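Levoglucosan dehydrogenase (Pseudarthrobacter phenanthrenivorans, PDB 6A3F) catalyses the NAD+-dependent oxidation of levoglucosan (1,6-anhydro-beta-D-glucose) to 3-dehydrolevoglucosan with high substrate specificity. Local coordinates at residues R58-E63 / P92-V97; S83-I88 / A110-E115; H213-A218 / A387-A392; T234-R239 / T285-G290. All blocks are in the same frame, centred on the assembly; numbering follows the deposited sequence.

Contact 1: residues R58-E63 / P92-V97; sequences RKVIAE and PDIHVV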
# COMPACT_ATOMS: atom_id res chain seq x y z
N ARG B 58 2.32 -39.40 -12.90
CA ARG B 58 2.99 -39.49 -11.65
C ARG B 58 3.31 -40.98 -11.43
O ARG B 58 2.54 -41.67 -10.80
CB ARG B 58 2.13 -38.93 -10.52
CG ARG B 58 1.82 -37.44 -10.66
CD ARG B 58 0.73 -36.91 -9.73
NE ARG B 58 -0.59 -37.11 -10.32
CZ ARG B 58 -1.73 -37.19 -9.66
NH1 ARG B 58 -1.78 -37.13 -8.34
NH2 ARG B 58 -2.84 -37.40 -10.34
N LYS B 59 4.43 -41.43 -12.00
CA LYS B 59 4.65 -42.86 -12.16
C LYS B 59 5.23 -43.45 -10.88
O LYS B 59 4.72 -44.45 -10.34
CB LYS B 59 5.56 -43.14 -13.36
CG LYS B 59 5.67 -44.62 -13.73
CD LYS B 59 4.33 -45.28 -14.01
CE LYS B 59 4.49 -46.56 -14.79
NZ LYS B 59 3.21 -47.00 -15.40
N VAL B 60 6.29 -42.82 -10.38
CA VAL B 60 7.00 -43.37 -9.21
C VAL B 60 7.56 -42.22 -8.36
O VAL B 60 8.01 -41.25 -8.90
CB VAL B 60 8.12 -44.32 -9.68
CG1 VAL B 60 9.22 -43.61 -10.43
CG2 VAL B 60 8.69 -45.10 -8.52
N ILE B 61 7.55 -42.41 -7.05
CA ILE B 61 8.15 -41.49 -6.08
C ILE B 61 9.14 -42.27 -5.20
O ILE B 61 8.86 -43.38 -4.78
CB ILE B 61 7.07 -40.77 -5.25
CG1 ILE B 61 7.63 -39.67 -4.36
CG2 ILE B 61 6.21 -41.75 -4.47
CD1 ILE B 61 6.56 -38.76 -3.81
N ALA B 62 10.30 -41.67 -4.97
CA ALA B 62 11.32 -42.21 -4.06
C ALA B 62 11.36 -41.39 -2.78
O ALA B 62 11.42 -40.15 -2.86
CB ALA B 62 12.66 -42.15 -4.74
N GLU B 63 11.37 -42.06 -1.64
CA GLU B 63 11.68 -41.44 -0.37
C GLU B 63 12.72 -42.31 0.37
O GLU B 63 13.17 -43.33 -0.15
CB GLU B 63 10.44 -41.24 0.50
CG GLU B 63 9.32 -40.47 -0.18
CD GLU B 63 9.57 -38.99 -0.42
OE1 GLU B 63 10.47 -38.43 0.20
OE2 GLU B 63 8.85 -38.41 -1.27
N PRO B 92 13.73 -48.22 -17.78
CA PRO B 92 13.72 -47.58 -19.07
C PRO B 92 12.38 -46.89 -19.37
O PRO B 92 12.33 -46.12 -20.30
CB PRO B 92 14.01 -48.71 -20.06
CG PRO B 92 13.34 -49.89 -19.42
CD PRO B 92 13.62 -49.69 -17.94
N ASP B 93 11.35 -47.13 -18.58
CA ASP B 93 10.03 -46.54 -18.83
C ASP B 93 9.75 -45.24 -18.07
O ASP B 93 8.59 -44.78 -18.05
CB ASP B 93 8.93 -47.54 -18.45
CG ASP B 93 8.91 -48.71 -19.41
OD1 ASP B 93 9.04 -48.48 -20.63
OD2 ASP B 93 8.82 -49.85 -18.93
N ILE B 94 10.75 -44.77 -17.34
CA ILE B 94 10.67 -43.42 -16.76
C ILE B 94 11.29 -42.44 -17.74
O ILE B 94 12.42 -42.64 -18.20
CB ILE B 94 11.35 -43.40 -15.39
CG1 ILE B 94 10.67 -44.39 -14.44
CG2 ILE B 94 11.41 -41.98 -14.82
CD1 ILE B 94 9.26 -44.07 -14.07
N HIS B 95 10.55 -41.38 -18.08
CA HIS B 95 10.99 -40.41 -19.07
C HIS B 95 11.60 -39.18 -18.41
O HIS B 95 12.50 -38.59 -18.96
CB HIS B 95 9.85 -40.05 -20.01
CG HIS B 95 9.20 -41.25 -20.60
ND1 HIS B 95 7.99 -41.73 -20.16
CD2 HIS B 95 9.64 -42.12 -21.56
CE1 HIS B 95 7.67 -42.81 -20.84
NE2 HIS B 95 8.68 -43.07 -21.69
N VAL B 96 11.11 -38.83 -17.22
CA VAL B 96 11.44 -37.57 -16.54
C VAL B 96 11.82 -37.86 -15.09
O VAL B 96 11.07 -38.51 -14.36
CB VAL B 96 10.25 -36.59 -16.60
CG1 VAL B 96 10.55 -35.33 -15.81
CG2 VAL B 96 9.86 -36.23 -18.03
N VAL B 97 12.94 -37.29 -14.66
CA VAL B 97 13.33 -37.34 -13.28
C VAL B 97 13.25 -35.93 -12.66
O VAL B 97 13.83 -34.98 -13.19
CB VAL B 97 14.74 -37.91 -13.15
CG1 VAL B 97 15.25 -37.90 -11.73
CG2 VAL B 97 14.77 -39.31 -13.74

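Contact 2: residues S83-I88 / A110-E115; sequences SDWRSI and AIAAAE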
# COMPACT_ATOMS: atom_id res chain seq x y z
N SER B 83 12.39 -46.96 -2.18
CA SER B 83 13.40 -46.29 -1.35
C SER B 83 14.75 -46.23 -2.08
O SER B 83 15.76 -45.80 -1.50
CB SER B 83 13.56 -46.99 -0.04
OG SER B 83 13.66 -48.39 -0.28
N ASP B 84 14.79 -46.67 -3.33
CA ASP B 84 16.02 -46.71 -4.08
C ASP B 84 15.88 -45.87 -5.33
O ASP B 84 15.28 -46.28 -6.31
CB ASP B 84 16.34 -48.16 -4.46
CG ASP B 84 17.61 -48.27 -5.27
OD1 ASP B 84 18.50 -47.38 -5.17
OD2 ASP B 84 17.72 -49.28 -6.00
N TRP B 85 16.46 -44.69 -5.29
CA TRP B 85 16.35 -43.77 -6.41
C TRP B 85 17.03 -44.33 -7.65
O TRP B 85 16.57 -44.08 -8.78
CB TRP B 85 16.88 -42.38 -6.01
CG TRP B 85 18.35 -42.25 -5.70
CD1 TRP B 85 18.88 -42.08 -4.46
CD2 TRP B 85 19.46 -42.20 -6.62
NE1 TRP B 85 20.23 -41.93 -4.54
CE2 TRP B 85 20.63 -42.02 -5.85
CE3 TRP B 85 19.61 -42.27 -8.02
CZ2 TRP B 85 21.90 -41.94 -6.41
CZ3 TRP B 85 20.86 -42.18 -8.58
CH2 TRP B 85 22.00 -42.03 -7.78
N ARG B 86 18.09 -45.13 -7.51
CA ARG B 86 18.75 -45.70 -8.70
C ARG B 86 17.75 -46.52 -9.52
O ARG B 86 17.88 -46.57 -10.73
CB ARG B 86 19.96 -46.59 -8.33
CG ARG B 86 21.07 -45.84 -7.59
CD ARG B 86 22.45 -46.41 -7.85
NE ARG B 86 22.88 -46.22 -9.24
CZ ARG B 86 23.69 -45.25 -9.66
NH1 ARG B 86 24.33 -44.48 -8.80
NH2 ARG B 86 23.84 -45.03 -10.96
N SER B 87 16.76 -47.15 -8.87
CA SER B 87 15.78 -48.02 -9.58
C SER B 87 14.93 -47.20 -10.55
O SER B 87 14.42 -47.72 -11.57
CB SER B 87 14.90 -48.76 -8.61
OG SER B 87 14.01 -47.87 -7.96
N ILE B 88 14.76 -45.93 -10.21
CA ILE B 88 14.05 -45.00 -11.08
C ILE B 88 14.95 -44.68 -12.28
O ILE B 88 14.48 -44.76 -13.41
CB ILE B 88 13.62 -43.72 -10.33
CG1 ILE B 88 12.58 -44.01 -9.25
CG2 ILE B 88 13.11 -42.71 -11.33
CD1 ILE B 88 12.27 -42.84 -8.32
N ALA B 110 21.58 -36.42 -10.76
CA ALA B 110 21.38 -35.83 -12.05
C ALA B 110 22.32 -36.46 -13.08
O ALA B 110 21.93 -36.71 -14.22
CB ALA B 110 21.61 -34.35 -11.98
N ILE B 111 23.56 -36.69 -12.67
CA ILE B 111 24.54 -37.21 -13.62
C ILE B 111 24.13 -38.63 -14.04
O ILE B 111 24.22 -38.94 -15.22
CB ILE B 111 25.96 -37.12 -13.04
CG1 ILE B 111 26.39 -35.65 -12.96
CG2 ILE B 111 26.95 -37.97 -13.86
CD1 ILE B 111 27.53 -35.39 -12.02
N ALA B 112 23.65 -39.43 -13.09
CA ALA B 112 23.14 -40.77 -13.35
C ALA B 112 21.92 -40.72 -14.28
O ALA B 112 21.84 -41.49 -15.27
CB ALA B 112 22.85 -41.48 -12.05
N ALA B 113 20.97 -39.80 -14.01
CA ALA B 113 19.82 -39.59 -14.90
C ALA B 113 20.27 -39.11 -16.30
O ALA B 113 19.72 -39.54 -17.32
CB ALA B 113 18.89 -38.57 -14.28
N ALA B 114 21.20 -38.19 -16.38
CA ALA B 114 21.70 -37.73 -17.69
C ALA B 114 22.28 -38.93 -18.49
O ALA B 114 22.01 -39.08 -19.67
CB ALA B 114 22.76 -36.66 -17.51
N GLU B 115 23.01 -39.79 -17.81
CA GLU B 115 23.67 -40.93 -18.52
C GLU B 115 22.60 -41.95 -18.93
O GLU B 115 22.78 -42.65 -19.89
CB GLU B 115 24.79 -41.51 -17.64
CG GLU B 115 26.07 -40.69 -17.63
CD GLU B 115 27.05 -41.11 -16.55
OE1 GLU B 115 26.75 -42.10 -15.84
OE2 GLU B 115 28.12 -40.46 -16.41

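Contact 3: residues H213-A218 / A387-A392; sequences HVIDMA and ALIDDA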
# COMPACT_ATOMS: atom_id res chain seq x y z
N HIS B 213 17.47 -17.25 -6.13
CA HIS B 213 16.20 -16.89 -6.80
C HIS B 213 16.28 -15.47 -7.38
O HIS B 213 15.84 -15.18 -8.52
CB HIS B 213 15.02 -17.02 -5.82
CG HIS B 213 14.61 -18.41 -5.50
ND1 HIS B 213 14.20 -19.26 -6.46
CD2 HIS B 213 14.48 -19.07 -4.30
CE1 HIS B 213 13.86 -20.42 -5.88
NE2 HIS B 213 14.03 -20.33 -4.56
N VAL B 214 16.86 -14.56 -6.60
CA VAL B 214 17.00 -13.16 -6.99
C VAL B 214 18.04 -13.04 -8.10
O VAL B 214 17.86 -12.25 -9.03
CB VAL B 214 17.33 -12.25 -5.81
CG1 VAL B 214 17.45 -10.77 -6.23
CG2 VAL B 214 16.26 -12.40 -4.74
N ILE B 215 19.15 -13.77 -7.98
CA ILE B 215 20.20 -13.75 -9.02
C ILE B 215 19.63 -14.24 -10.35
O ILE B 215 19.89 -13.60 -11.38
CB ILE B 215 21.43 -14.57 -8.55
CG1 ILE B 215 22.09 -13.86 -7.37
CG2 ILE B 215 22.40 -14.82 -9.67
CD1 ILE B 215 23.06 -14.74 -6.64
N ASP B 216 18.79 -15.28 -10.33
CA ASP B 216 18.15 -15.77 -11.54
C ASP B 216 17.30 -14.67 -12.16
O ASP B 216 17.37 -14.42 -13.41
CB ASP B 216 17.30 -17.04 -11.33
CG ASP B 216 16.55 -17.43 -12.60
OD1 ASP B 216 17.19 -17.95 -13.56
OD2 ASP B 216 15.33 -17.13 -12.70
N MET B 217 16.55 -13.96 -11.32
CA MET B 217 15.76 -12.81 -11.83
C MET B 217 16.66 -11.73 -12.44
O MET B 217 16.26 -11.16 -13.42
CB MET B 217 14.89 -12.17 -10.75
CG MET B 217 13.72 -13.01 -10.42
SD MET B 217 12.56 -12.22 -9.23
CE MET B 217 11.59 -13.69 -8.87
N ALA B 218 17.78 -11.41 -11.83
CA ALA B 218 18.70 -10.40 -12.35
C ALA B 218 19.22 -10.85 -13.73
O ALA B 218 19.30 -10.03 -14.65
CB ALA B 218 19.81 -10.14 -11.40
N ALA B 387 25.70 -20.83 -9.87
CA ALA B 387 26.70 -21.41 -8.93
C ALA B 387 28.05 -20.67 -9.04
O ALA B 387 28.73 -20.48 -7.99
CB ALA B 387 26.86 -22.89 -9.18
N LEU B 388 28.41 -20.24 -10.25
CA LEU B 388 29.68 -19.50 -10.50
C LEU B 388 29.56 -18.12 -9.87
O LEU B 388 30.51 -17.63 -9.27
CB LEU B 388 29.99 -19.37 -12.00
CG LEU B 388 30.44 -20.65 -12.71
CD1 LEU B 388 30.57 -20.42 -14.20
CD2 LEU B 388 31.76 -21.18 -12.14
N ILE B 389 28.35 -17.53 -9.92
CA ILE B 389 28.14 -16.24 -9.28
C ILE B 389 28.26 -16.40 -7.78
O ILE B 389 28.91 -15.59 -7.15
CB ILE B 389 26.79 -15.63 -9.66
CG1 ILE B 389 26.78 -15.14 -11.11
CG2 ILE B 389 26.44 -14.54 -8.68
CD1 ILE B 389 25.39 -15.04 -11.70
N ASP B 390 27.65 -17.46 -7.24
CA ASP B 390 27.74 -17.74 -5.79
C ASP B 390 29.19 -17.91 -5.35
O ASP B 390 29.60 -17.39 -4.31
CB ASP B 390 26.97 -18.99 -5.43
CG ASP B 390 25.45 -18.79 -5.36
OD1 ASP B 390 24.98 -17.72 -5.79
OD2 ASP B 390 24.76 -19.74 -4.84
N ASP B 391 29.96 -18.68 -6.11
CA ASP B 391 31.38 -18.88 -5.72
C ASP B 391 32.15 -17.56 -5.70
O ASP B 391 32.97 -17.34 -4.80
CB ASP B 391 32.07 -19.85 -6.67
CG ASP B 391 31.68 -21.30 -6.39
OD1 ASP B 391 31.09 -21.59 -5.33
OD2 ASP B 391 32.02 -22.11 -7.22
N ALA B 392 31.84 -16.67 -6.64
CA ALA B 392 32.46 -15.36 -6.72
C ALA B 392 32.07 -14.49 -5.53
O ALA B 392 32.88 -13.75 -4.98
CB ALA B 392 32.15 -14.70 -8.03

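Contact 4: residues T234-R239 / T285-G290; sequences TWIPER and TRNAHG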
# COMPACT_ATOMS: atom_id res chain seq x y z
N THR B 234 26.61 -13.87 9.58
CA THR B 234 25.92 -14.90 10.35
C THR B 234 25.50 -14.27 11.66
O THR B 234 26.35 -13.73 12.41
CB THR B 234 26.78 -16.15 10.57
OG1 THR B 234 27.13 -16.66 9.30
CG2 THR B 234 26.05 -17.21 11.38
N TRP B 235 24.18 -14.23 11.90
CA TRP B 235 23.62 -13.53 13.04
C TRP B 235 23.26 -14.48 14.20
O TRP B 235 23.15 -14.01 15.31
CB TRP B 235 22.34 -12.82 12.61
CG TRP B 235 22.53 -11.83 11.51
CD1 TRP B 235 21.83 -11.77 10.34
CD2 TRP B 235 23.37 -10.67 11.55
NE1 TRP B 235 22.23 -10.67 9.62
CE2 TRP B 235 23.18 -9.99 10.32
CE3 TRP B 235 24.33 -10.19 12.46
CZ2 TRP B 235 23.87 -8.83 9.99
CZ3 TRP B 235 25.01 -9.03 12.12
CH2 TRP B 235 24.78 -8.37 10.90
N ILE B 236 22.95 -15.72 13.88
CA ILE B 236 22.58 -16.75 14.90
C ILE B 236 23.59 -17.88 14.69
O ILE B 236 23.49 -18.69 13.80
CB ILE B 236 21.10 -17.17 14.77
CG1 ILE B 236 20.19 -15.99 15.11
CG2 ILE B 236 20.82 -18.43 15.61
CD1 ILE B 236 18.71 -16.24 14.89
N PRO B 237 24.70 -17.83 15.46
CA PRO B 237 25.85 -18.64 15.12
C PRO B 237 25.79 -20.07 15.70
O PRO B 237 26.64 -20.86 15.40
CB PRO B 237 27.02 -17.88 15.74
CG PRO B 237 26.39 -17.20 16.92
CD PRO B 237 25.04 -16.76 16.40
N GLU B 238 24.77 -20.33 16.50
CA GLU B 238 24.60 -21.61 17.16
C GLU B 238 23.10 -21.94 17.20
O GLU B 238 22.29 -21.11 17.57
CB GLU B 238 25.21 -21.43 18.55
CG GLU B 238 24.92 -22.47 19.58
CD GLU B 238 25.84 -22.22 20.77
OE1 GLU B 238 25.37 -21.65 21.75
OE2 GLU B 238 27.04 -22.52 20.62
N ARG B 239 22.76 -23.18 16.95
CA ARG B 239 21.35 -23.61 17.13
C ARG B 239 21.28 -24.99 17.79
O ARG B 239 22.21 -25.81 17.71
CB ARG B 239 20.62 -23.70 15.79
CG ARG B 239 20.38 -22.35 15.13
CD ARG B 239 19.88 -22.50 13.70
NE ARG B 239 19.66 -21.18 13.08
CZ ARG B 239 18.67 -20.33 13.38
NH1 ARG B 239 17.74 -20.64 14.27
NH2 ARG B 239 18.63 -19.13 12.78
N THR B 285 18.24 -12.32 3.36
CA THR B 285 18.40 -12.62 4.76
C THR B 285 17.30 -13.58 5.23
O THR B 285 16.17 -13.60 4.69
CB THR B 285 18.43 -11.33 5.60
OG1 THR B 285 18.88 -11.66 6.91
CG2 THR B 285 17.07 -10.65 5.67
N ARG B 286 17.64 -14.33 6.28
CA ARG B 286 16.73 -15.13 7.05
C ARG B 286 16.35 -14.42 8.36
O ARG B 286 15.60 -15.00 9.17
CB ARG B 286 17.40 -16.47 7.34
CG ARG B 286 17.60 -17.34 6.12
CD ARG B 286 18.31 -18.67 6.42
NE ARG B 286 18.25 -19.53 5.27
CZ ARG B 286 18.98 -20.62 5.08
NH1 ARG B 286 20.00 -20.90 5.89
NH2 ARG B 286 18.70 -21.45 4.09
N ASN B 287 16.79 -13.18 8.58
CA ASN B 287 16.72 -12.53 9.90
C ASN B 287 16.08 -11.15 9.79
O ASN B 287 16.61 -10.18 10.31
CB ASN B 287 18.10 -12.44 10.56
CG ASN B 287 18.68 -13.81 10.82
OD1 ASN B 287 19.06 -14.51 9.88
ND2 ASN B 287 18.63 -14.25 12.08
N ALA B 288 14.95 -11.05 9.05
CA ALA B 288 14.23 -9.81 8.90
C ALA B 288 12.79 -9.97 9.42
O ALA B 288 11.91 -10.34 8.68
CB ALA B 288 14.25 -9.42 7.45
N HIS B 289 12.59 -9.75 10.71
CA HIS B 289 11.29 -9.91 11.34
C HIS B 289 10.26 -9.11 10.53
O HIS B 289 10.50 -7.94 10.21
CB HIS B 289 11.35 -9.41 12.79
CG HIS B 289 12.00 -10.39 13.71
ND1 HIS B 289 11.43 -11.63 13.98
CD2 HIS B 289 13.13 -10.29 14.46
CE1 HIS B 289 12.22 -12.27 14.85
NE2 HIS B 289 13.27 -11.46 15.18
N GLY B 290 9.15 -9.75 10.21
CA GLY B 290 8.05 -9.09 9.44
C GLY B 290 8.13 -9.40 7.94
O GLY B 290 7.11 -9.15 7.19

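Contact 1: residues R58-E63 / P92-V97
I94 reaches across to K59 and V60 with a single methyl group, and this one methyl makes all the close contacts between 58-63 and 92-97. With CG1 anti to the carbonyl carbon (chi1 -59°), a bend at chi2 (-66°) swings CD1 toward the strand, where it touches both partners. I94 CD1 lies 3.6 Å from K59 CG, touching the aliphatic root of the lysine, and V60 CG1 is 3.7 Å from the same I94 CD1. The valine and isoleucine side chains meet roughly at right angles, and V60 makes the contact with its CG1 branch.

Adjacent strand residues normally face opposite sides of a sheet, yet K59 and V60 both point toward I94. A likely reason is the helical psi of -51° at K59; both residues bond to V26 through the backbone, consistent with a beta bulge. Past CG the lysine chain turns away from the apolar patch and ends in a salt bridge from NZ to E79. I88 of helix 85-89 packs on V60 and I94 alike and closes the cluster from the helix layer.

Strand 23-30 runs between strands 55-62 and 96-100, so I94, just before the latter, bridges over a central strand. Such a hydrophobic seam between parallel sheet and overlying helix belongs to the NAD-binding Rossmann fold.

Contact 2: residues S83-I88 / A110-E115
W85 and R86 converge on A112 through quite different torsions. A chi1 of 66° places the indole of W85 between its own backbone N and carbonyl carbon, directing the six-membered ring toward helix 106-115. R86 CG stands anti to its carbonyl carbon, beside the backbone N (chi1 -61°), and a bend at chi3 (67°) folds the guanidinium back beside the indole. The small side chain of A112 is what both groups reach. W85 CZ3 lies 4.1 Å from A112 CB, which sits at the edge of the ring and near its plane. R86 NH2 approaches the same A112 CB obliquely at 3.8 Å, a van der Waals contact without a hydrogen bond.

The two side chains also pack on each other: R86 CG rests 3.7 Å above the W85 ring and W85 CZ3 lies over one guanidinium face, both offset toward the rim. E115, one turn beyond A112, is of opposite charge but too distant for a salt bridge, with E115 OE1 6.4 Å from R86 NH2.

The start of the helix is fixed by D84, the N-cap, whose OD1 accepts a weak bond from R86 N. D84 O is gripped twice, by S87 N and by S87 OG, the latter at 2.6 Å.

Behind this surface contact, I88 packs on strands 23-30 and 55-62; helix 106-115 leans on helix 130-141 through A110, I111 and A114.

Contact 3: residues H213-A218 / A387-A392
I215 and I389 form the inner shell, two branched side chains lying alongside each other and running in opposite directions between two helices. The closest approach is I215 CG2 to I389 CD1 at 3.6 Å. The antiparallel overlap also brings I215 CD1 back to within 4.0 Å of I389 CG2, so each isoleucine uses both its branch and its chain end. I215 CD1 then continues to the neighbouring residue, stopping 3.6 Å from D390 OD1. That is a methyl resting against a carboxylate oxygen rather than a polar bond. D390 comes to this position because its chi1 of -77° turns the carboxylate toward helix 206-221, where its side chain also meets L207 and T212.

A second shell keeps the pair in place. F225, at the start of strand 225-233, touches both isoleucines and joins them to the sheet, while R219 and V405 add further contacts to I389. On another side of helix 206-221, D216 holds R154 in a salt bridge through OD1. H213, which binds levoglucosan, lies edge-to-face with Y153, another levoglucosan-binding residue.

The same short helical segment thus presents an apolar side to helix 380-399 and a substrate side to the pocket. This helix pair packs beside the large mixed sheet of the substrate-binding alpha/beta domain of this Gfo/Idh/MocA enzyme, and helix 206-221 supplies sugar-binding residues, H213 among them.

Contact 4: residues T234-R239 / T285-G290
N287 aims its amide at W235 and I236, with CG anti to the carbonyl carbon (chi1 -63°), and packing is densest there. I236 CD1 stands 3.4 Å from N287 ND2, a methyl against an amide nitrogen. W235 meets the same side chain with the edge of its indole: W235 CD1 is 3.8 Å from N287 CG, and N287 OD1 lies in the ring plane. The amide is turned by 67° from that plane, so the two flat groups do not stack. I236 is backed in turn by R239, whose guanidinium carries I236 CG2 3.6 Å above its centre.

Toward T285 the fit is looser. W235 NE1 and T285 OG1 remain 4.4 Å apart and are joined indirectly, since each bonds to E267 OE1. T285 OG1 also accepts from N287 N at 3.1 Å, an ST turn that sets the asparagine in place. On the far side, P237 and E238 are exposed in the tetramer, whereas W235 packs on V279 of a neighbouring subunit.

Within this turn R286 makes a salt bridge with the levoglucosan-binding D209. The arrangement is thus a loop junction beside the substrate site of the C-terminal domain, joining the end of strand 279-285 to the approach to hairpin 238-242/256-261.

How the contacts relate
The four contacts fall in the two structural parts of the enzyme, two in each. Contacts 1 and 2 adjoin in the nucleotide-binding domain, the first buried and the second at the surface: their centres are 9 Å apart, their segments alternate along the chain, and A62 CB meets I88 CD1 at 3.7 Å. NADH-binding E63 follows directly on the strand of contact 1, and the W85 side chain lies about 7 Å from that of T101. Contacts 3 and 4, centres 21 Å and nearest atoms about 8 Å apart, both lie near the levoglucosan site: contact 3 contains H213, and T285 is about 6 Å from Q183, side chain to side chain. Contacts 1 and 3, centres 30 Å apart, lie on opposite sides of the chain's centre.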